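Local structure of flavin-nucleotide-binding protein (4YBN) at residues A[167-171]-A[182-186]; A[25-31]-A[102-106]; A[37-41]-A[72-78]; A[54-58]-A[153-157]. The protein binds flavin-adenine dinucleotide and heme on a split beta-barrel scaffold and is probably an oxidoreductase related to pyridoxamine 5'-phosphate oxidase. One frame throughout, in Å; residues are numbered along the deposited sequence.

Contact 1: A[167-171]-A[182-186]; sequences EGWPD and WAGVV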
loop_
_atom_site.group_PDB
_atom_site.type_symbol
_atom_site.label_atom_id
_atom_site.label_comp_id
_atom_site.label_asym_id
_atom_site.label_seq_id
_atom_site.Cartn_x
_atom_site.Cartn_y
_atom_site.Cartn_z
ATOM N N GLU A 167 4.324 11.617 -11.179
ATOM C CA GLU A 167 5.520 12.149 -10.543
ATOM C C GLU A 167 5.735 13.599 -10.926
ATOM O O GLU A 167 6.884 14.060 -10.966
ATOM C CB GLU A 167 6.773 11.330 -10.931
ATOM C CG GLU A 167 6.716 9.832 -10.606
ATOM C CD GLU A 167 6.665 9.532 -9.117
ATOM O OE1 GLU A 167 7.021 10.401 -8.295
ATOM O OE2 GLU A 167 6.260 8.426 -8.751
ATOM N N GLY A 168 4.650 14.322 -11.163
ATOM C CA GLY A 168 4.721 15.690 -11.694
ATOM C C GLY A 168 4.707 16.720 -10.608
ATOM O O GLY A 168 5.009 16.403 -9.416
ATOM N N TRP A 169 4.380 17.953 -11.016
ATOM C CA TRP A 169 4.280 19.115 -10.123
ATOM C C TRP A 169 2.843 19.624 -10.034
ATOM O O TRP A 169 2.037 19.246 -10.838
ATOM C CB TRP A 169 5.140 20.245 -10.678
ATOM C CG TRP A 169 6.519 19.924 -10.674
ATOM C CD1 TRP A 169 7.260 19.500 -11.733
ATOM C CD2 TRP A 169 7.383 19.935 -9.538
ATOM N NE1 TRP A 169 8.549 19.262 -11.319
ATOM C CE2 TRP A 169 8.650 19.526 -9.979
ATOM C CE3 TRP A 169 7.212 20.282 -8.192
ATOM C CZ2 TRP A 169 9.740 19.435 -9.123
ATOM C CZ3 TRP A 169 8.294 20.195 -7.349
ATOM C CH2 TRP A 169 9.539 19.793 -7.822
ATOM N N PRO A 170 2.517 20.526 -9.065
ATOM C CA PRO A 170 1.175 21.068 -9.041
ATOM C C PRO A 170 0.803 21.766 -10.396
ATOM O O PRO A 170 1.667 22.405 -11.040
ATOM C CB PRO A 170 1.248 22.121 -7.939
ATOM C CG PRO A 170 2.393 21.765 -7.102
ATOM C CD PRO A 170 3.361 21.069 -7.989
ATOM N N ASP A 171 -0.443 21.603 -10.828
ATOM C CA ASP A 171 -0.951 22.231 -12.045
ATOM C C ASP A 171 -1.955 23.381 -11.759
ATOM O O ASP A 171 -3.174 23.293 -12.016
ATOM C CB ASP A 171 -1.568 21.152 -12.899
ATOM C CG ASP A 171 -2.029 21.667 -14.215
ATOM O OD1 ASP A 171 -1.517 22.718 -14.683
ATOM O OD2 ASP A 171 -2.912 21.012 -14.786
ATOM N N TRP A 182 3.265 29.572 -1.850
ATOM C CA TRP A 182 4.199 28.466 -2.105
ATOM C C TRP A 182 3.452 27.286 -2.766
ATOM O O TRP A 182 2.261 27.080 -2.518
ATOM C CB TRP A 182 4.825 27.995 -0.784
ATOM C CG TRP A 182 6.002 27.034 -1.005
ATOM C CD1 TRP A 182 7.314 27.360 -1.249
ATOM C CD2 TRP A 182 5.928 25.603 -1.064
ATOM N NE1 TRP A 182 8.069 26.208 -1.436
ATOM C CE2 TRP A 182 7.247 25.119 -1.302
ATOM C CE3 TRP A 182 4.888 24.685 -0.900
ATOM C CZ2 TRP A 182 7.541 23.740 -1.409
ATOM C CZ3 TRP A 182 5.186 23.295 -1.010
ATOM C CH2 TRP A 182 6.495 22.853 -1.251
ATOM N N ALA A 183 4.144 26.552 -3.621
ATOM C CA ALA A 183 3.643 25.284 -4.140
ATOM C C ALA A 183 4.846 24.338 -4.294
ATOM O O ALA A 183 6.002 24.793 -4.349
ATOM C CB ALA A 183 2.967 25.477 -5.471
ATOM N N GLY A 184 4.596 23.021 -4.361
ATOM C CA GLY A 184 5.691 22.094 -4.379
ATOM C C GLY A 184 5.303 20.672 -4.024
ATOM O O GLY A 184 4.113 20.294 -4.113
ATOM N N VAL A 185 6.317 19.887 -3.681
ATOM C CA VAL A 185 6.141 18.439 -3.332
ATOM C C VAL A 185 6.878 18.152 -2.072
ATOM O O VAL A 185 8.032 18.547 -1.917
ATOM C CB VAL A 185 6.646 17.559 -4.476
ATOM C CG1 VAL A 185 6.690 16.038 -4.146
ATOM C CG2 VAL A 185 5.773 17.789 -5.676
ATOM N N VAL A 186 6.203 17.530 -1.112
ATOM C CA VAL A 186 6.881 16.933 0.015
ATOM C C VAL A 186 7.057 15.444 -0.306
ATOM O O VAL A 186 6.053 14.710 -0.348
ATOM C CB VAL A 186 6.090 17.063 1.272
ATOM C CG1 VAL A 186 6.949 16.638 2.453
ATOM C CG2 VAL A 186 5.626 18.511 1.435
#

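Contact 2: A[25-31]-A[102-106]; sequences LDDLLDT and YRSAT. With FAD (flavin-adenine dinucleotide), chain K.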
loop_
_atom_site.group_PDB
_atom_site.type_symbol
_atom_site.label_atom_id
_atom_site.label_comp_id
_atom_site.label_asym_id
_atom_site.label_seq_id
_atom_site.Cartn_x
_atom_site.Cartn_y
_atom_site.Cartn_z
ATOM N N LEU A 25 7.067 -1.352 -15.050
ATOM C CA LEU A 25 6.358 -2.313 -14.239
ATOM C C LEU A 25 7.238 -3.169 -13.355
ATOM O O LEU A 25 7.014 -3.247 -12.140
ATOM C CB LEU A 25 5.439 -3.158 -15.070
ATOM C CG LEU A 25 4.731 -4.241 -14.253
ATOM C CD1 LEU A 25 3.629 -3.640 -13.397
ATOM C CD2 LEU A 25 4.211 -5.326 -15.151
ATOM N N ASP A 26 8.275 -3.766 -13.922
ATOM C CA ASP A 26 9.199 -4.549 -13.141
ATOM C C ASP A 26 9.901 -3.758 -12.078
ATOM O O ASP A 26 10.141 -4.250 -10.963
ATOM C CB ASP A 26 10.263 -5.238 -14.074
ATOM C CG ASP A 26 9.652 -6.304 -14.932
ATOM O OD1 ASP A 26 8.510 -6.669 -14.667
ATOM O OD2 ASP A 26 10.310 -6.801 -15.884
ATOM N N ASP A 27 10.268 -2.543 -12.394
ATOM C CA ASP A 27 10.893 -1.698 -11.433
ATOM C C ASP A 27 9.982 -1.458 -10.208
ATOM O O ASP A 27 10.407 -1.597 -9.065
ATOM C CB ASP A 27 11.274 -0.352 -12.065
ATOM C CG ASP A 27 12.068 0.501 -11.106
ATOM O OD1 ASP A 27 13.212 0.106 -10.788
ATOM O OD2 ASP A 27 11.547 1.552 -10.636
ATOM N N LEU A 28 8.711 -1.212 -10.455
ATOM C CA LEU A 28 7.789 -1.083 -9.335
ATOM C C LEU A 28 7.653 -2.347 -8.588
ATOM O O LEU A 28 7.821 -2.373 -7.366
ATOM C CB LEU A 28 6.436 -0.653 -9.835
ATOM C CG LEU A 28 5.350 -0.518 -8.763
ATOM C CD1 LEU A 28 5.747 0.486 -7.737
ATOM C CD2 LEU A 28 4.050 -0.177 -9.391
ATOM N N LEU A 29 7.464 -3.466 -9.302
ATOM C CA LEU A 29 7.301 -4.755 -8.635
ATOM C C LEU A 29 8.553 -5.235 -7.916
ATOM O O LEU A 29 8.510 -6.006 -6.963
ATOM C CB LEU A 29 6.862 -5.808 -9.650
ATOM C CG LEU A 29 5.538 -5.610 -10.353
ATOM C CD1 LEU A 29 5.229 -6.689 -11.324
ATOM C CD2 LEU A 29 4.389 -5.442 -9.355
ATOM N N ASP A 30 9.714 -4.753 -8.342
ATOM C CA ASP A 30 10.913 -5.067 -7.658
ATOM C C ASP A 30 11.263 -4.083 -6.572
ATOM O O ASP A 30 12.353 -4.165 -6.026
ATOM C CB ASP A 30 12.063 -5.026 -8.659
ATOM C CG ASP A 30 11.969 -6.178 -9.664
ATOM O OD1 ASP A 30 11.233 -7.153 -9.359
ATOM O OD2 ASP A 30 12.605 -6.072 -10.733
ATOM N N THR A 31 10.394 -3.130 -6.293
ATOM C CA THR A 31 10.618 -2.162 -5.265
ATOM C C THR A 31 9.715 -2.441 -4.055
ATOM O O THR A 31 10.195 -2.452 -2.938
ATOM C CB THR A 31 10.331 -0.747 -5.810
ATOM O OG1 THR A 31 11.181 -0.492 -6.909
ATOM C CG2 THR A 31 10.604 0.326 -4.724
ATOM N N TYR A 102 2.799 9.104 -6.989
ATOM C CA TYR A 102 2.734 7.643 -6.771
ATOM C C TYR A 102 3.012 6.863 -8.029
ATOM O O TYR A 102 3.048 7.438 -9.126
ATOM C CB TYR A 102 1.356 7.306 -6.309
ATOM C CG TYR A 102 0.305 7.585 -7.377
ATOM C CD1 TYR A 102 0.124 6.706 -8.459
ATOM C CD2 TYR A 102 -0.515 8.729 -7.311
ATOM C CE1 TYR A 102 -0.850 6.935 -9.421
ATOM C CE2 TYR A 102 -1.506 8.952 -8.267
ATOM C CZ TYR A 102 -1.661 8.056 -9.321
ATOM O OH TYR A 102 -2.625 8.266 -10.276
ATOM N N ARG A 103 3.189 5.541 -7.868
ATOM C CA ARG A 103 3.289 4.594 -8.983
ATOM C C ARG A 103 2.396 3.431 -8.567
ATOM O O ARG A 103 2.456 3.012 -7.410
ATOM C CB ARG A 103 4.707 4.082 -9.106
ATOM C CG ARG A 103 5.797 5.026 -9.559
ATOM C CD ARG A 103 7.141 4.395 -9.292
ATOM N NE ARG A 103 7.501 4.658 -7.906
ATOM C CZ ARG A 103 8.463 4.072 -7.220
ATOM N NH1 ARG A 103 9.225 3.131 -7.791
ATOM N NH2 ARG A 103 8.644 4.434 -5.926
ATOM N N SER A 104 1.529 2.938 -9.428
ATOM C CA SER A 104 0.638 1.903 -9.036
ATOM C C SER A 104 0.466 0.904 -10.192
ATOM O O SER A 104 0.392 1.329 -11.347
ATOM C CB SER A 104 -0.771 2.478 -8.691
ATOM O OG SER A 104 -1.522 1.360 -8.147
ATOM N N ALA A 105 0.416 -0.374 -9.893
ATOM C CA ALA A 105 0.156 -1.366 -10.947
ATOM C C ALA A 105 -0.996 -2.182 -10.505
ATOM O O ALA A 105 -1.164 -2.453 -9.308
ATOM C CB ALA A 105 1.387 -2.212 -11.155
ATOM N N THR A 106 -1.808 -2.602 -11.465
ATOM C CA THR A 106 -2.899 -3.506 -11.216
ATOM C C THR A 106 -2.781 -4.679 -12.220
ATOM O O THR A 106 -2.551 -4.427 -13.400
ATOM C CB THR A 106 -4.253 -2.844 -11.422
ATOM O OG1 THR A 106 -4.252 -1.546 -10.790
ATOM C CG2 THR A 106 -5.277 -3.704 -10.731
HETATM P PA FAD K . -11.441 3.129 -14.288
HETATM O O1A FAD K . -11.763 3.664 -15.654
HETATM O O2A FAD K . -12.591 2.941 -13.343
HETATM O O5B FAD K . -10.514 1.774 -14.477
HETATM C C5B FAD K . -10.149 1.260 -15.776
HETATM C C4B FAD K . -8.783 0.560 -15.741
HETATM O O4B FAD K . -7.745 1.535 -15.524
HETATM C C3B FAD K . -8.533 -0.390 -14.563
HETATM O O3B FAD K . -9.185 -1.671 -14.637
HETATM C C2B FAD K . -6.999 -0.414 -14.444
HETATM O O2B FAD K . -6.414 -1.414 -15.268
HETATM C C1B FAD K . -6.564 0.967 -14.955
HETATM N N9A FAD K . -6.102 1.772 -13.819
HETATM C C8A FAD K . -6.860 2.765 -13.292
HETATM N N7A FAD K . -6.223 3.314 -12.216
HETATM C C5A FAD K . -5.054 2.666 -12.051
HETATM C C6A FAD K . -3.948 2.789 -11.067
HETATM N N6A FAD K . -4.067 3.752 -10.126
HETATM N N1A FAD K . -2.872 1.955 -11.203
HETATM C C2A FAD K . -2.824 0.995 -12.176
HETATM N N3A FAD K . -3.812 0.858 -13.087
HETATM C C4A FAD K . -4.949 1.647 -13.099
HETATM N N1 FAD K . -7.815 8.824 -7.645
HETATM C C2 FAD K . -8.780 9.677 -7.192
HETATM O O2 FAD K . -9.753 9.779 -7.975
HETATM N N3 FAD K . -8.678 10.333 -5.998
HETATM C C4 FAD K . -7.619 10.119 -5.133
HETATM O O4 FAD K . -7.434 10.617 -3.986
HETATM C C4X FAD K . -6.523 9.231 -5.582
HETATM N N5 FAD K . -5.449 8.972 -4.795
HETATM C C5X FAD K . -4.501 8.099 -5.230
HETATM C C6 FAD K . -3.414 7.853 -4.458
HETATM C C7 FAD K . -2.431 6.998 -4.923
HETATM C C7M FAD K . -1.238 6.698 -4.078
HETATM C C8 FAD K . -2.537 6.308 -6.227
HETATM C C8M FAD K . -1.486 5.331 -6.688
HETATM C C9 FAD K . -3.625 6.566 -7.007
HETATM C C9A FAD K . -4.606 7.434 -6.548
HETATM N N10 FAD K . -5.736 7.664 -7.334
HETATM C C10 FAD K . -6.699 8.574 -6.900
HETATM C "C1'" FAD K . -5.865 7.044 -8.678
HETATM C "C2'" FAD K . -6.907 5.963 -8.787
HETATM O "O2'" FAD K . -6.264 4.708 -8.581
HETATM C "C3'" FAD K . -7.438 6.004 -10.223
HETATM O "O3'" FAD K . -6.311 6.059 -11.159
HETATM C "C4'" FAD K . -8.428 7.189 -10.389
HETATM O "O4'" FAD K . -9.534 7.084 -9.448
HETATM C "C5'" FAD K . -8.966 7.227 -11.807
HETATM O "O5'" FAD K . -9.397 5.918 -12.144
HETATM P P FAD K . -10.208 5.626 -13.501
HETATM O O1P FAD K . -9.295 6.151 -14.579
HETATM O O2P FAD K . -11.595 6.138 -13.368
HETATM O O3P FAD K . -10.279 4.036 -13.576
#

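Contact 3: A[37-41]-A[72-78]; sequences VALVR and ALAEGAP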
loop_
_atom_site.group_PDB
_atom_site.type_symbol
_atom_site.label_atom_id
_atom_site.label_comp_id
_atom_site.label_asym_id
_atom_site.label_seq_id
_atom_site.Cartn_x
_atom_site.Cartn_y
_atom_site.Cartn_z
ATOM N N VAL A 37 -4.509 -7.957 -2.632
ATOM C CA VAL A 37 -5.180 -8.897 -3.518
ATOM C C VAL A 37 -6.686 -8.846 -3.276
ATOM O O VAL A 37 -7.135 -8.847 -2.167
ATOM C CB VAL A 37 -4.716 -10.309 -3.264
ATOM C CG1 VAL A 37 -5.547 -11.308 -4.062
ATOM C CG2 VAL A 37 -3.252 -10.464 -3.582
ATOM N N ALA A 38 -7.423 -8.692 -4.348
ATOM C CA ALA A 38 -8.875 -8.610 -4.323
ATOM C C ALA A 38 -9.461 -9.812 -5.052
ATOM O O ALA A 38 -8.955 -10.211 -6.123
ATOM C CB ALA A 38 -9.292 -7.352 -5.022
ATOM N N LEU A 39 -10.514 -10.401 -4.485
ATOM C CA LEU A 39 -11.224 -11.461 -5.076
ATOM C C LEU A 39 -12.708 -11.349 -4.628
ATOM O O LEU A 39 -13.090 -10.455 -3.874
ATOM C CB LEU A 39 -10.654 -12.792 -4.658
ATOM C CG LEU A 39 -10.710 -13.219 -3.204
ATOM C CD1 LEU A 39 -10.750 -14.726 -3.094
ATOM C CD2 LEU A 39 -9.496 -12.662 -2.467
ATOM N N VAL A 40 -13.522 -12.254 -5.132
ATOM C CA VAL A 40 -14.962 -12.236 -4.876
ATOM C C VAL A 40 -15.303 -13.523 -4.133
ATOM O O VAL A 40 -14.829 -14.631 -4.494
ATOM C CB VAL A 40 -15.692 -12.185 -6.188
ATOM C CG1 VAL A 40 -17.190 -12.038 -5.984
ATOM C CG2 VAL A 40 -15.204 -11.020 -7.049
ATOM N N ARG A 41 -16.041 -13.376 -3.040
ATOM C CA ARG A 41 -16.666 -14.512 -2.332
ATOM C C ARG A 41 -18.134 -14.238 -2.180
ATOM O O ARG A 41 -18.530 -13.160 -1.665
ATOM C CB ARG A 41 -16.099 -14.647 -0.936
ATOM C CG ARG A 41 -14.614 -14.848 -0.927
ATOM C CD ARG A 41 -14.237 -16.296 -1.276
ATOM N NE ARG A 41 -14.108 -16.605 -2.710
ATOM C CZ ARG A 41 -14.049 -17.841 -3.220
ATOM N NH1 ARG A 41 -14.192 -18.900 -2.443
ATOM N NH2 ARG A 41 -13.886 -18.017 -4.521
ATOM N N ALA A 72 -8.903 -20.079 -1.501
ATOM C CA ALA A 72 -9.847 -19.567 -2.488
ATOM C C ALA A 72 -9.133 -19.273 -3.769
ATOM O O ALA A 72 -9.554 -19.665 -4.844
ATOM C CB ALA A 72 -10.572 -18.345 -1.951
ATOM N N LEU A 73 -7.943 -18.691 -3.680
ATOM C CA LEU A 73 -7.170 -18.440 -4.846
ATOM C C LEU A 73 -6.622 -19.714 -5.468
ATOM O O LEU A 73 -6.566 -19.834 -6.676
ATOM C CB LEU A 73 -5.978 -17.551 -4.487
ATOM C CG LEU A 73 -6.328 -16.101 -4.053
ATOM C CD1 LEU A 73 -5.030 -15.469 -3.559
ATOM C CD2 LEU A 73 -6.856 -15.334 -5.238
ATOM N N ALA A 74 -6.199 -20.648 -4.640
ATOM C CA ALA A 74 -5.697 -21.925 -5.119
ATOM C C ALA A 74 -6.813 -22.701 -5.899
ATOM O O ALA A 74 -6.568 -23.324 -6.908
ATOM C CB ALA A 74 -5.289 -22.765 -3.979
ATOM N N GLU A 75 -8.039 -22.503 -5.480
ATOM C CA GLU A 75 -9.214 -23.148 -6.111
ATOM C C GLU A 75 -9.689 -22.390 -7.343
ATOM O O GLU A 75 -10.657 -22.798 -7.993
ATOM C CB GLU A 75 -10.331 -23.271 -5.095
ATOM C CG GLU A 75 -9.974 -24.328 -4.041
ATOM C CD GLU A 75 -10.906 -24.370 -2.805
ATOM O OE1 GLU A 75 -11.955 -23.701 -2.728
ATOM O OE2 GLU A 75 -10.557 -25.064 -1.830
ATOM N N GLY A 76 -9.010 -21.304 -7.717
ATOM C CA GLY A 76 -9.282 -20.688 -8.973
ATOM C C GLY A 76 -9.993 -19.348 -8.930
ATOM O O GLY A 76 -10.333 -18.815 -9.970
ATOM N N ALA A 77 -10.157 -18.712 -7.766
ATOM C CA ALA A 77 -10.834 -17.377 -7.714
ATOM C C ALA A 77 -10.109 -16.358 -8.576
ATOM O O ALA A 77 -8.927 -16.055 -8.373
ATOM C CB ALA A 77 -10.933 -16.894 -6.263
ATOM N N PRO A 78 -10.803 -15.779 -9.532
ATOM C CA PRO A 78 -10.188 -14.723 -10.317
ATOM C C PRO A 78 -9.767 -13.586 -9.365
ATOM O O PRO A 78 -10.452 -13.350 -8.410
ATOM C CB PRO A 78 -11.312 -14.278 -11.207
ATOM C CG PRO A 78 -12.149 -15.474 -11.381
ATOM C CD PRO A 78 -12.156 -16.114 -10.028
HETATM O O HOH W 1 -12.927 -13.889 -7.566
HETATM O O HOH W 2 -12.229 -20.070 -5.329
#

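Contact 4: A[54-58]-A[153-157]; sequences RVGDE and ALAIG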
loop_
_atom_site.group_PDB
_atom_site.type_symbol
_atom_site.label_atom_id
_atom_site.label_comp_id
_atom_site.label_asym_id
_atom_site.label_seq_id
_atom_site.Cartn_x
_atom_site.Cartn_y
_atom_site.Cartn_z
ATOM N N ARG A 54 8.374 -10.793 -7.555
ATOM C CA ARG A 54 8.371 -11.056 -8.958
ATOM C C ARG A 54 9.501 -12.047 -9.233
ATOM O O ARG A 54 10.692 -11.736 -8.960
ATOM C CB ARG A 54 8.606 -9.791 -9.770
ATOM C CG ARG A 54 8.445 -10.051 -11.259
ATOM C CD ARG A 54 8.753 -8.857 -12.155
ATOM N NE ARG A 54 10.107 -8.280 -12.007
ATOM C CZ ARG A 54 11.165 -8.712 -12.703
ATOM N NH1 ARG A 54 11.027 -9.637 -13.618
ATOM N NH2 ARG A 54 12.345 -8.153 -12.561
ATOM N N VAL A 55 9.145 -13.218 -9.745
ATOM C CA VAL A 55 10.127 -14.250 -10.141
ATOM C C VAL A 55 9.992 -14.365 -11.596
ATOM O O VAL A 55 9.148 -15.052 -12.076
ATOM C CB VAL A 55 9.901 -15.541 -9.406
ATOM C CG1 VAL A 55 10.908 -16.642 -9.793
ATOM C CG2 VAL A 55 9.987 -15.255 -7.911
ATOM N N GLY A 56 10.799 -13.588 -12.275
ATOM C CA GLY A 56 10.708 -13.475 -13.715
ATOM C C GLY A 56 9.426 -12.842 -14.210
ATOM O O GLY A 56 9.175 -11.681 -13.914
ATOM N N ASP A 57 8.599 -13.617 -14.870
ATOM C CA ASP A 57 7.344 -13.166 -15.382
ATOM C C ASP A 57 6.183 -13.738 -14.575
ATOM O O ASP A 57 5.069 -13.839 -15.053
ATOM C CB ASP A 57 7.193 -13.514 -16.851
ATOM C CG ASP A 57 8.230 -12.830 -17.720
ATOM O OD1 ASP A 57 8.545 -11.634 -17.546
ATOM O OD2 ASP A 57 8.753 -13.506 -18.602
ATOM N N GLU A 58 6.438 -14.091 -13.348
ATOM C CA GLU A 58 5.372 -14.461 -12.444
ATOM C C GLU A 58 5.425 -13.602 -11.160
ATOM O O GLU A 58 6.510 -13.342 -10.638
ATOM C CB GLU A 58 5.472 -15.912 -12.112
ATOM C CG GLU A 58 4.769 -16.771 -13.151
ATOM C CD GLU A 58 5.077 -18.211 -12.980
ATOM O OE1 GLU A 58 6.290 -18.505 -12.740
ATOM O OE2 GLU A 58 4.122 -19.034 -13.026
ATOM N N ALA A 153 1.199 -18.492 -8.048
ATOM C CA ALA A 153 1.856 -17.629 -9.039
ATOM C C ALA A 153 0.860 -17.115 -10.029
ATOM O O ALA A 153 0.018 -17.874 -10.527
ATOM C CB ALA A 153 2.931 -18.425 -9.791
ATOM N N LEU A 154 0.906 -15.823 -10.247
ATOM C CA LEU A 154 0.118 -15.163 -11.246
ATOM C C LEU A 154 0.999 -14.708 -12.374
ATOM O O LEU A 154 1.977 -14.015 -12.167
ATOM C CB LEU A 154 -0.556 -13.954 -10.578
ATOM C CG LEU A 154 -1.397 -13.034 -11.465
ATOM C CD1 LEU A 154 -2.671 -13.783 -11.801
ATOM C CD2 LEU A 154 -1.741 -11.719 -10.834
ATOM N N ALA A 155 0.633 -15.106 -13.585
ATOM C CA ALA A 155 1.363 -14.783 -14.803
ATOM C C ALA A 155 1.316 -13.329 -15.130
ATOM O O ALA A 155 0.265 -12.739 -15.121
ATOM C CB ALA A 155 0.813 -15.599 -16.001
ATOM N N ILE A 156 2.472 -12.741 -15.424
ATOM C CA ILE A 156 2.525 -11.405 -15.911
ATOM C C ILE A 156 2.685 -11.495 -17.424
ATOM O O ILE A 156 3.777 -11.786 -17.917
ATOM C CB ILE A 156 3.687 -10.611 -15.374
ATOM C CG1 ILE A 156 3.685 -10.592 -13.852
ATOM C CG2 ILE A 156 3.632 -9.204 -15.974
ATOM C CD1 ILE A 156 5.049 -10.214 -13.248
ATOM N N GLY A 157 1.604 -11.207 -18.124
ATOM C CA GLY A 157 1.572 -11.399 -19.560
ATOM C C GLY A 157 1.704 -10.065 -20.239
ATOM O O GLY A 157 2.266 -9.135 -19.652
#

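Contact 1: A[167-171]-A[182-186]
Pro-170 and Trp-169 press on the start of strand 184-192 from the loop that follows strand 161-166, and no hydrogen bond joins 167-171 to 182-186. The close packing is made by Pro-170 and Val-185: CG of Pro-170 sits 3.7 Å from the backbone N of Gly-184 and 4.1 Å from CB of Ala-183. Beside it, CG2 of Val-185 lies 3.8 Å from CE3 of Trp-169, the valine standing roughly perpendicular to the indole side chain. The valine torsion sets this up, CG1 standing anti to the backbone N (chi1 172°) and CG2 beside that N. CA of Gly-184 meets the ring edge near its plane, 4.4 Å from CZ3 of Trp-169. The rest of this exposed indole is the looser side: it meets Val-185 through CE3 and CZ3, and its further partners are Arg-101, in a cation-pi contact, and Pro-199 of the second subunit. Gly-184 is boxed in by Trp-182, its N lying over one face of that ring. Strand 184-192 pairs with strand 78-91, Val-185 and Pro-170 also touch strands 99-108 and 78-91 respectively, and Gly-184 and Val-185 carry the sheet antiparallel into the second subunit.

Contact 2: A[25-31]-A[102-106]
Leu-28 and Leu-25 of helix 22-29 pack on strand 99-108 of the split beta-barrel; the axes of helix 25-29 and strand 102-106 cross at -101° and come within 9.0 Å. Leu-28 carries much of the contact. Its CB points at the strand, and CG stands anti to the backbone N (chi1 178°), which sends the two methyls forward. CD1 reaches CB of Arg-103 at 4.0 Å and lies over one face of that guanidinium; CD2 lies over the peptide between Ser-104 and Ala-105, 3.7 Å from N of Ala-105, and also touches the CB of this alanine. The Leu-28 and Arg-103 side chains run antiparallel alongside one another. Arg-103, bent at chi3, keeps a long salt bridge to the exposed Asp-27, 4.0 Å from NH1 to OD2 and at the guanidinium edge; its NH2 has a firmer partner in Asp-87.

The strand's other side belongs to the cofactors. The dimethylbenzene end of the flavin lies over one face of the Tyr-102 ring, but the modelled fit is implausibly close and its exact spacing doubtful; the tyrosine OH is hydrogen-bonded to the heme. Ser-104 and Thr-106 lie by the adenine, Ser-104 OG being bonded to Thr-84. On the helix side, CD1 of Leu-25 is pressed to 3.5 Å from CB of Ala-105, tighter than ordinary van der Waals contact.

Contact 3: A[37-41]-A[72-78]
Leu-39 sets CG between its backbone N and carbonyl carbon (chi1 64°), and Arg-41 folds back at chi2 and chi3 (-78° and 86°); these turns bring both side chains of strand 34-41 against the C-terminal end of helix 68-74. That end is a Schellman motif: Gly-76 has positive phi, Gly-76 N bonds to Leu-73 O, and Ala-77 N bonds to Ala-72 O, so the chain swings round into Ala-77 and Pro-78.

Leu-39 CD1 rests in the notch formed by two methyls, 3.8 Å from CB of Ala-72 and 3.8 Å from CB of Ala-77. Deeper along the strand CG1 of Val-37 reaches CD1 of Leu-73 at 4.2 Å, and Phe-48 of the neighbouring strand 44-55 touches Val-37, Leu-39 and Leu-73 alike. The buried apolar layer thus joins the sheet to the helix whose first turn holds the FAD-binding Trp-69.

At the exposed end the Arg-41 guanidinium lies flat over Ala-72, whose CB stands 3.6 Å above the centre of the plane. Its NE donates to the carbonyl O of Val-40, which helps to hold the folded chain in place. NH2 also comes 3.6 Å from CB of Ala-77.

Two waters bridge polar groups across the contact. One takes a weak bond from Arg-41 NH2 and gives one to the carbonyl O of Ala-72. The other accepts from Val-40 N at 3.0 Å and donates to Pro-78 O at 2.7 Å.

Contact 4: A[54-58]-A[153-157]
A single hydrogen bond joins segments 54-58 and 153-157: the N-H of Ile-156 points at the carbonyl O of Asp-57, 2.8 Å away and nearly straight at 168°. Next to it, Glu-58 and Ala-155 form an antiparallel non-hydrogen-bonded pair, in which CA of Glu-58 makes a CA-H...O contact of 3.4 Å with the carbonyl O of Leu-154.

The van der Waals contacts centre on Ile-156. Its CD1 touches CG of Arg-54 at 3.9 Å, the arginine chain set crosswise to it, while CB and CG1 lie against the carbonyl of Asp-57. Beyond the segments Ile-156 also packs on Leu-25 and Leu-29 of helix 22-29.

Charged groups are held from outside or by the turn itself. NH1 of Arg-54 donates to Gly-56 O at 2.8 Å, and its NH2 forms a salt bridge with Asp-30. OD1 of Asp-57 is paired with Arg-22. The carboxylate end of Glu-58 lies against CB of Ala-153, 3.5 Å from OE2, and its OE1 is hydrogen-bonded to Tyr-122. The type II' turn from Val-55 to Glu-58, with Gly-56 at positive phi, makes a beta hairpin of strands 44-55 and 58-64, and the contact docks that hairpin on strand 149-155 in the split beta-barrel.

In the fold
From the N terminus, helix 22-29 opens contact 2, which closes when strand 99-108 returns against it. Contact 3 lies wholly within that loop, tying strand 34-41 to the end of helix 68-74. The hairpin turn at 54-58 also starts inside it, but its partner comes much later at 153-157, so contact 4 crosses both contact 2 and contact 3. Contact 1 follows in series, joining the loop after strand 161-166 to strand 184-192. All four reach one antiparallel sheet. Contacts 2 and 4 touch where helix 22-29 meets Arg-54 and Ile-156; Glu-167 brings contact 1 against contact 2. Contacts 1, 2 and 3 also meet the second subunit.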